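Local coordinates for protein octenoyl-coa reductase/carboxylase (Streptomyces sp., PDB 4A0S) that catalyses the NADPH-dependent reductive carboxylation of 2-octenoyl-CoA, which supplies an extender unit for cinnabaramide polyketide biosynthesis, at residues Leu113-Cys117 with Ala163-Glu167; Val323-Arg327 with Tyr349-Lys355. One frame throughout, in Å; residues are numbered along the deposited sequence.

Contact 1: residues Leu113-Cys117 with Ala163-Glu167; sequences LGSDC and AWGFE. With CO8 (octanoyl-coenzyme A), chain E.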
loop_
_atom_site.group_PDB
_atom_site.type_symbol
_atom_site.label_atom_id
_atom_site.label_comp_id
_atom_site.label_asym_id
_atom_site.label_seq_id
_atom_site.Cartn_x
_atom_site.Cartn_y
_atom_site.Cartn_z
ATOM N N LEU A 113 -7.265 -15.128 33.440
ATOM C CA LEU A 113 -6.238 -14.540 32.578
ATOM C C LEU A 113 -5.705 -15.545 31.587
ATOM O O LEU A 113 -6.081 -16.704 31.627
ATOM C CB LEU A 113 -5.083 -14.042 33.442
ATOM C CG LEU A 113 -5.466 -13.120 34.597
ATOM C CD1 LEU A 113 -4.194 -12.608 35.205
ATOM C CD2 LEU A 113 -6.364 -11.940 34.144
ATOM N N GLY A 114 -4.797 -15.100 30.717
ATOM C CA GLY A 114 -4.166 -16.000 29.778
ATOM C C GLY A 114 -4.672 -15.640 28.408
ATOM O O GLY A 114 -5.870 -15.696 28.141
ATOM N N SER A 115 -3.746 -15.270 27.541
ATOM C CA SER A 115 -4.107 -14.666 26.273
ATOM C C SER A 115 -3.647 -15.474 25.086
ATOM O O SER A 115 -3.943 -15.134 23.945
ATOM C CB SER A 115 -3.547 -13.260 26.225
ATOM O OG SER A 115 -4.121 -12.555 27.303
ATOM N N ASP A 116 -2.955 -16.565 25.352
ATOM C CA ASP A 116 -2.828 -17.591 24.322
ATOM C C ASP A 116 -2.861 -18.964 24.955
ATOM O O ASP A 116 -2.903 -19.095 26.188
ATOM C CB ASP A 116 -1.635 -17.355 23.351
ATOM C CG ASP A 116 -0.337 -16.974 24.041
ATOM O OD1 ASP A 116 -0.117 -17.274 25.232
ATOM O OD2 ASP A 116 0.505 -16.373 23.357
ATOM N N CYS A 117 -2.892 -19.992 24.125
ATOM C CA CYS A 117 -2.892 -21.325 24.647
ATOM C C CYS A 117 -2.863 -22.277 23.503
ATOM O O CYS A 117 -3.075 -21.886 22.351
ATOM C CB CYS A 117 -4.111 -21.591 25.535
ATOM S SG CYS A 117 -5.564 -22.143 24.704
ATOM N N ALA A 163 -8.506 -8.368 23.631
ATOM C CA ALA A 163 -7.461 -9.344 23.874
ATOM C C ALA A 163 -8.014 -10.370 24.839
ATOM O O ALA A 163 -8.316 -10.075 25.999
ATOM C CB ALA A 163 -6.218 -8.687 24.459
ATOM N N TRP A 164 -8.161 -11.578 24.328
ATOM C CA TRP A 164 -8.550 -12.722 25.110
ATOM C C TRP A 164 -7.798 -12.803 26.438
ATOM O O TRP A 164 -6.568 -12.684 26.462
ATOM C CB TRP A 164 -8.242 -13.954 24.292
ATOM C CG TRP A 164 -8.745 -15.162 24.909
ATOM C CD1 TRP A 164 -10.000 -15.376 25.361
ATOM C CD2 TRP A 164 -8.025 -16.377 25.098
ATOM N NE1 TRP A 164 -10.110 -16.649 25.856
ATOM C CE2 TRP A 164 -8.906 -17.287 25.705
ATOM C CE3 TRP A 164 -6.708 -16.771 24.845
ATOM C CZ2 TRP A 164 -8.523 -18.583 26.052
ATOM C CZ3 TRP A 164 -6.324 -18.062 25.180
ATOM C CH2 TRP A 164 -7.237 -18.959 25.773
ATOM N N GLY A 165 -8.542 -12.983 27.528
ATOM C CA GLY A 165 -7.943 -13.101 28.857
ATOM C C GLY A 165 -7.424 -11.803 29.440
ATOM O O GLY A 165 -6.849 -11.804 30.520
ATOM N N PHE A 166 -7.613 -10.697 28.722
ATOM C CA PHE A 166 -7.219 -9.384 29.210
ATOM C C PHE A 166 -8.413 -8.431 29.236
ATOM O O PHE A 166 -8.786 -7.962 30.288
ATOM C CB PHE A 166 -6.048 -8.809 28.399
ATOM C CG PHE A 166 -5.562 -7.501 28.916
ATOM C CD1 PHE A 166 -4.813 -7.434 30.091
ATOM C CD2 PHE A 166 -5.884 -6.325 28.259
ATOM C CE1 PHE A 166 -4.368 -6.211 30.592
ATOM C CE2 PHE A 166 -5.442 -5.088 28.748
ATOM C CZ PHE A 166 -4.681 -5.037 29.928
ATOM N N GLU A 167 -9.016 -8.166 28.080
ATOM C CA GLU A 167 -10.318 -7.487 28.045
ATOM C C GLU A 167 -11.461 -8.486 27.962
ATOM O O GLU A 167 -12.623 -8.095 27.852
ATOM C CB GLU A 167 -10.415 -6.510 26.869
ATOM C CG GLU A 167 -9.530 -5.288 26.994
ATOM C CD GLU A 167 -8.309 -5.354 26.109
ATOM O OE1 GLU A 167 -8.247 -6.265 25.261
ATOM O OE2 GLU A 167 -7.413 -4.471 26.238
HETATM N N1A CO8 E . -9.621 1.429 38.778
HETATM C C2A CO8 E . -10.788 1.309 38.143
HETATM N N3A CO8 E . -11.013 1.932 36.992
HETATM C C4A CO8 E . -10.043 2.700 36.447
HETATM C C5A CO8 E . -8.811 2.849 37.073
HETATM C C6A CO8 E . -8.611 2.185 38.281
HETATM N N6A CO8 E . -7.441 2.289 38.918
HETATM N N7A CO8 E . -8.057 3.648 36.317
HETATM C C8A CO8 E . -8.785 3.995 35.254
HETATM N N9A CO8 E . -9.996 3.419 35.334
HETATM C C1B CO8 E . -11.137 3.518 34.384
HETATM C C2B CO8 E . -11.853 4.866 34.518
HETATM O O2B CO8 E . -13.280 4.681 34.384
HETATM C C3B CO8 E . -11.283 5.623 33.321
HETATM O O3B CO8 E . -12.184 6.632 32.888
HETATM P P3B CO8 E . -11.809 8.144 33.326
HETATM O O7A CO8 E . -13.142 8.751 34.041
HETATM O O8A CO8 E . -10.737 8.112 34.576
HETATM O O9A CO8 E . -11.293 8.940 32.195
HETATM C C4B CO8 E . -11.130 4.537 32.262
HETATM O O4B CO8 E . -10.678 3.393 33.001
HETATM C C5B CO8 E . -9.972 4.829 31.300
HETATM O O5B CO8 E . -9.793 3.707 30.412
HETATM P P1A CO8 E . -10.877 3.443 29.209
HETATM O O1A CO8 E . -10.342 2.094 28.409
HETATM O O2A CO8 E . -12.281 3.214 29.677
HETATM O O3A CO8 E . -10.854 4.799 28.278
HETATM P P2A CO8 E . -9.919 5.144 26.974
HETATM O O4A CO8 E . -9.560 6.697 27.067
HETATM O O5A CO8 E . -10.543 4.787 25.657
HETATM O O6A CO8 E . -8.498 4.370 27.198
HETATM C CBP CO8 E . -6.567 2.972 26.595
HETATM C CCP CO8 E . -7.816 3.738 26.097
HETATM C CDP CO8 E . -5.544 4.042 27.010
HETATM C CEP CO8 E . -6.005 2.191 25.406
HETATM C CAP CO8 E . -6.959 2.028 27.781
HETATM O OAP CO8 E . -8.112 1.174 27.487
HETATM C C9P CO8 E . -5.782 1.180 28.338
HETATM O O9P CO8 E . -4.923 1.728 29.040
HETATM N N8P CO8 E . -5.788 -0.142 28.047
HETATM C C7P CO8 E . -4.768 -1.087 28.593
HETATM C C6P CO8 E . -3.640 -1.488 27.602
HETATM C C5P CO8 E . -2.293 -1.505 28.364
HETATM O O5P CO8 E . -1.860 -0.469 28.864
HETATM N N4P CO8 E . -1.665 -2.651 28.618
HETATM C C3P CO8 E . -1.844 -3.977 28.037
HETATM C C2P CO8 E . -0.538 -4.132 27.244
HETATM S S1P CO8 E . -0.852 -4.421 25.462
HETATM C "C1'" CO8 E . -0.548 -6.123 25.436
HETATM O "O1'" CO8 E . 0.221 -6.687 26.236
HETATM C "C2'" CO8 E . -1.261 -6.795 24.467
HETATM C "C3'" CO8 E . -1.158 -8.151 24.259
HETATM C "C4'" CO8 E . -1.894 -8.739 23.223
HETATM C "C5'" CO8 E . -3.037 -7.909 22.661
HETATM C "C6'" CO8 E . -3.765 -8.850 21.676
HETATM C "C7'" CO8 E . -4.758 -8.058 20.873
HETATM C "C8'" CO8 E . -5.553 -9.045 20.013
#
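The indole of W164 lies against the backbone of residues 114-117: with CG anti to the backbone N (chi1 -173°), it swings beside its own carbonyl carbon and reaches across, benzo ring foremost. Over one ring face sits the carbonyl of G114, its O 3.6 Å above the plane of W164 and offset toward the rim, while S115 O and D116 CA come to the ring edge, in plane. At the benzo end C117 SG approaches W164 CH2 obliquely at 3.8 Å; on the pyrrole side NE1 bonds to V178 O. S115 OG donates to W164 O over 2.6 Å, nearly head-on (162°), and N77 ND2 bonds the same hydroxyl. Glycines suit the place where the two loops meet: G165 has positive phi and a CB there would strike G114 O, while one on G114 would jam against L113 O. An alanine in place of W164 would probably open a gap beside G114 and C117 and leave V178 O without its indole N-H. On the ligand side of the turn in which A163 O accepts from F166 N and E167 N, F166 CZ touches C3P of the pantetheine arm and A163 CB touches C6' of the octanoyl tail. Polar groups are thus met within the protein, while A163 and F166 offer carbon to the ligand.

Contact 2: residues Val323-Arg327 with Tyr349-Lys355; sequences VIVAR and YLWMKLK. With CO8 (octanoyl-coenzyme A), chain L.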
loop_
_atom_site.group_PDB
_atom_site.type_symbol
_atom_site.label_atom_id
_atom_site.label_comp_id
_atom_site.label_asym_id
_atom_site.label_seq_id
_atom_site.Cartn_x
_atom_site.Cartn_y
_atom_site.Cartn_z
ATOM N N VAL A 323 12.750 6.797 17.208
ATOM C CA VAL A 323 12.458 7.822 16.209
ATOM C C VAL A 323 13.736 8.364 15.568
ATOM O O VAL A 323 13.799 8.570 14.357
ATOM C CB VAL A 323 11.616 8.987 16.799
ATOM C CG1 VAL A 323 11.506 10.107 15.807
ATOM C CG2 VAL A 323 10.237 8.498 17.130
ATOM N N ILE A 324 14.761 8.571 16.375
ATOM C CA ILE A 324 15.992 9.158 15.852
ATOM C C ILE A 324 16.748 8.172 14.972
ATOM O O ILE A 324 17.221 8.522 13.884
ATOM C CB ILE A 324 16.893 9.668 16.993
ATOM C CG1 ILE A 324 16.220 10.877 17.657
ATOM C CG2 ILE A 324 18.286 10.050 16.444
ATOM C CD1 ILE A 324 16.761 11.201 19.012
ATOM N N VAL A 325 16.818 6.931 15.441
ATOM C CA VAL A 325 17.662 5.910 14.830
ATOM C C VAL A 325 17.149 5.394 13.486
ATOM O O VAL A 325 17.935 5.036 12.626
ATOM C CB VAL A 325 17.903 4.757 15.813
ATOM C CG1 VAL A 325 16.697 3.815 15.869
ATOM C CG2 VAL A 325 19.153 4.031 15.478
ATOM N N ALA A 326 15.836 5.373 13.302
ATOM C CA ALA A 326 15.276 4.854 12.068
ATOM C C ALA A 326 15.791 5.651 10.875
ATOM O O ALA A 326 15.916 6.860 10.952
ATOM C CB ALA A 326 13.767 4.864 12.131
ATOM N N ARG A 327 16.131 4.963 9.787
ATOM C CA ARG A 327 16.515 5.643 8.549
ATOM C C ARG A 327 15.465 6.653 8.113
ATOM O O ARG A 327 14.322 6.608 8.563
ATOM C CB ARG A 327 16.713 4.639 7.416
ATOM C CG ARG A 327 15.408 4.035 6.875
ATOM C CD ARG A 327 15.674 3.493 5.497
ATOM N NE ARG A 327 14.626 2.604 5.016
ATOM C CZ ARG A 327 13.542 2.985 4.347
ATOM N NH1 ARG A 327 13.289 4.267 4.094
ATOM N NH2 ARG A 327 12.690 2.062 3.936
ATOM N N TYR A 349 12.861 14.684 13.695
ATOM C CA TYR A 349 13.346 13.441 13.118
ATOM C C TYR A 349 12.230 12.701 12.409
ATOM O O TYR A 349 12.464 12.032 11.406
ATOM C CB TYR A 349 14.053 12.593 14.175
ATOM C CG TYR A 349 15.307 13.289 14.631
ATOM C CD1 TYR A 349 16.492 13.156 13.922
ATOM C CD2 TYR A 349 15.288 14.145 15.738
ATOM C CE1 TYR A 349 17.647 13.828 14.319
ATOM C CE2 TYR A 349 16.425 14.819 16.142
ATOM C CZ TYR A 349 17.604 14.655 15.431
ATOM O OH TYR A 349 18.730 15.322 15.832
ATOM N N LEU A 350 11.007 12.868 12.885
ATOM C CA LEU A 350 9.904 12.180 12.255
ATOM C C LEU A 350 9.523 12.801 10.911
ATOM O O LEU A 350 9.523 12.115 9.888
ATOM C CB LEU A 350 8.693 12.138 13.169
ATOM C CG LEU A 350 7.698 11.096 12.673
ATOM C CD1 LEU A 350 8.219 9.708 13.046
ATOM C CD2 LEU A 350 6.393 11.347 13.332
ATOM N N TRP A 351 9.185 14.087 10.906
ATOM C CA TRP A 351 8.683 14.689 9.672
ATOM C C TRP A 351 9.802 15.036 8.696
ATOM O O TRP A 351 9.671 14.804 7.500
ATOM C CB TRP A 351 7.794 15.900 9.948
ATOM C CG TRP A 351 8.476 17.233 9.781
ATOM C CD1 TRP A 351 8.872 17.821 8.600
ATOM C CD2 TRP A 351 8.829 18.146 10.815
ATOM N NE1 TRP A 351 9.465 19.031 8.849
ATOM C CE2 TRP A 351 9.443 19.262 10.197
ATOM C CE3 TRP A 351 8.678 18.141 12.208
ATOM C CZ2 TRP A 351 9.909 20.354 10.928
ATOM C CZ3 TRP A 351 9.135 19.234 12.927
ATOM C CH2 TRP A 351 9.750 20.321 12.287
ATOM N N MET A 352 10.908 15.574 9.203
ATOM C CA MET A 352 11.985 16.000 8.308
ATOM C C MET A 352 12.567 14.820 7.548
ATOM O O MET A 352 13.000 14.946 6.410
ATOM C CB MET A 352 13.099 16.689 9.084
ATOM C CG MET A 352 12.794 18.104 9.473
ATOM S SD MET A 352 12.847 19.204 8.035
ATOM C CE MET A 352 14.599 19.268 7.630
ATOM N N LYS A 353 12.580 13.671 8.190
ATOM C CA LYS A 353 13.134 12.492 7.561
ATOM C C LYS A 353 12.033 11.541 7.106
ATOM O O LYS A 353 12.296 10.411 6.705
ATOM C CB LYS A 353 14.179 11.874 8.485
ATOM C CG LYS A 353 15.478 12.684 8.384
ATOM C CD LYS A 353 16.281 12.711 9.660
ATOM C CE LYS A 353 17.472 13.639 9.508
ATOM N NZ LYS A 353 17.953 14.103 10.836
ATOM N N LEU A 354 10.801 12.050 7.136
ATOM C CA LEU A 354 9.620 11.354 6.617
ATOM C C LEU A 354 9.525 9.940 7.162
ATOM O O LEU A 354 9.267 8.987 6.421
ATOM C CB LEU A 354 9.618 11.335 5.083
ATOM C CG LEU A 354 9.680 12.705 4.423
ATOM C CD1 LEU A 354 11.127 13.069 4.070
ATOM C CD2 LEU A 354 8.796 12.739 3.190
ATOM N N LYS A 355 9.757 9.815 8.457
ATOM C CA LYS A 355 9.624 8.538 9.144
ATOM C C LYS A 355 8.166 8.299 9.541
ATOM O O LYS A 355 7.364 9.229 9.589
ATOM C CB LYS A 355 10.510 8.514 10.384
ATOM C CG LYS A 355 11.945 8.932 10.091
ATOM C CD LYS A 355 12.843 8.656 11.272
ATOM C CE LYS A 355 14.223 9.282 11.069
ATOM N NZ LYS A 355 15.101 8.962 12.236
HETATM N N1A CO8 L . 25.096 28.271 15.308
HETATM C C2A CO8 L . 25.863 27.526 14.516
HETATM N N3A CO8 L . 25.670 26.215 14.394
HETATM C C4A CO8 L . 24.682 25.602 15.077
HETATM C C5A CO8 L . 23.863 26.352 15.915
HETATM C C6A CO8 L . 24.093 27.723 16.021
HETATM N N6A CO8 L . 23.333 28.485 16.807
HETATM N N7A CO8 L . 22.981 25.521 16.465
HETATM C C8A CO8 L . 23.231 24.298 15.996
HETATM N N9A CO8 L . 24.273 24.337 15.154
HETATM C C1B CO8 L . 24.854 23.165 14.402
HETATM C C2B CO8 L . 25.624 22.130 15.238
HETATM O O2B CO8 L . 26.787 21.702 14.511
HETATM C C3B CO8 L . 24.625 20.980 15.387
HETATM O O3B CO8 L . 25.300 19.718 15.427
HETATM P P3B CO8 L . 25.199 18.771 16.735
HETATM O O7A CO8 L . 25.694 19.707 17.964
HETATM O O8A CO8 L . 23.621 18.495 16.971
HETATM O O9A CO8 L . 25.990 17.529 16.563
HETATM C C4B CO8 L . 23.848 21.046 14.085
HETATM O O4B CO8 L . 23.704 22.463 13.819
HETATM C C5B CO8 L . 22.491 20.318 14.245
HETATM O O5B CO8 L . 21.817 20.139 12.974
HETATM P P1A CO8 L . 22.211 18.933 11.930
HETATM O O1A CO8 L . 21.081 18.988 10.756
HETATM O O2A CO8 L . 23.596 19.057 11.400
HETATM O O3A CO8 L . 22.034 17.502 12.716
HETATM P P2A CO8 L . 20.807 16.446 12.467
HETATM O O4A CO8 L . 20.874 15.473 13.748
HETATM O O5A CO8 L . 20.828 15.691 11.173
HETATM O O6A CO8 L . 19.435 17.279 12.663
HETATM C CBP CO8 L . 17.218 18.109 12.101
HETATM C CCP CO8 L . 18.300 17.066 11.810
HETATM C CDP CO8 L . 16.760 17.909 13.555
HETATM C CEP CO8 L . 16.051 17.852 11.134
HETATM C CAP CO8 L . 17.841 19.522 11.902
HETATM O OAP CO8 L . 18.500 19.601 10.623
HETATM C C9P CO8 L . 16.788 20.633 11.951
HETATM O O9P CO8 L . 16.244 20.969 13.010
HETATM N N8P CO8 L . 16.536 21.155 10.750
HETATM C C7P CO8 L . 15.535 22.191 10.513
HETATM C C6P CO8 L . 14.152 21.547 10.650
HETATM C C5P CO8 L . 13.163 22.613 11.111
HETATM O O5P CO8 L . 13.019 22.874 12.308
HETATM N N4P CO8 L . 12.523 23.250 10.132
HETATM C C3P CO8 L . 12.717 22.933 8.709
HETATM C C2P CO8 L . 11.611 23.615 7.925
HETATM S S1P CO8 L . 10.028 22.677 7.955
HETATM C "C1'" CO8 L . 9.326 23.536 6.640
HETATM O "O1'" CO8 L . 8.811 24.639 6.853
HETATM C "C2'" CO8 L . 9.429 22.972 5.371
HETATM C "C3'" CO8 L . 8.896 23.591 4.245
HETATM C "C4'" CO8 L . 8.935 23.015 2.968
HETATM C "C5'" CO8 L . 9.749 21.724 2.830
HETATM C "C6'" CO8 L . 9.948 21.375 1.344
HETATM C "C7'" CO8 L . 11.017 20.297 1.269
HETATM C "C8'" CO8 L . 11.182 19.836 -0.168
#
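K355 reaches the end of helix 316-325, where its ammonium group gives hydrogen bonds to V323 O (2.5 Å from NZ) and A326 O (2.6 Å from NZ). Both are met in their carbonyl planes, A326 O on a lone pair. Lysine suits the place: its chain, extended beyond CG, runs past A326 CB, and its positive charge probably interacts favourably with the negative end of the helix dipole, where carbonyls lack the next turn's N-H donors. Beside it, I324 CG1 makes a CH-pi contact with Y349, 3.9 Å above the ring plane, and V323 CG1 packs on Y349 CB. The opposite face of that ring carries the CDP methyl of the bound octanoyl-coenzyme A, and Y349 OH donates to its phosphate oxygen O4A at 3.0 Å; K353 NZ adds a weak bond to O5A. Helix 347-352 ends in a Schellman motif, with L354 at positive phi and K355 N bonded to L350 O, and this turn sends K355 back toward residues 323-326. The setting is the Rossmann-type dinucleotide-binding domain, helix 347-352 leading into 356-359, the outermost strand of this chain's parallel sheet, next to which K355 already makes backbone hydrogen bonds to the second subunit. Further out, W351 meets the thioester sulfur S1P at its ring edge, and M352 CG lies over one face of the indole. H361 of the second subunit packs against both residues, while V289 of helix 285-303 touches Y349.

In the fold
Both contacts are buried, but the centre of contact 1 is about 9 Å from the centre of the chain, in loops of the GroES-like domain, whereas that of contact 2 is about 28 Å from it, in the Rossmann-type domain where a second subunit packs. They share no helix or strand, and their nearest atoms are about 24 Å apart. Contact 1 relies on glycines, an indole and a hydroxyl; contact 2 on a lysine at a helix end and a tyrosine whose hydroxyl bonds a phosphate. The assembly brings the two kinds together: the octanoyl-coenzyme A beside residues 163-167 is also bonded by Y349 of the second subunit, whose M352 packs on E167, so the pocket is built across two chains.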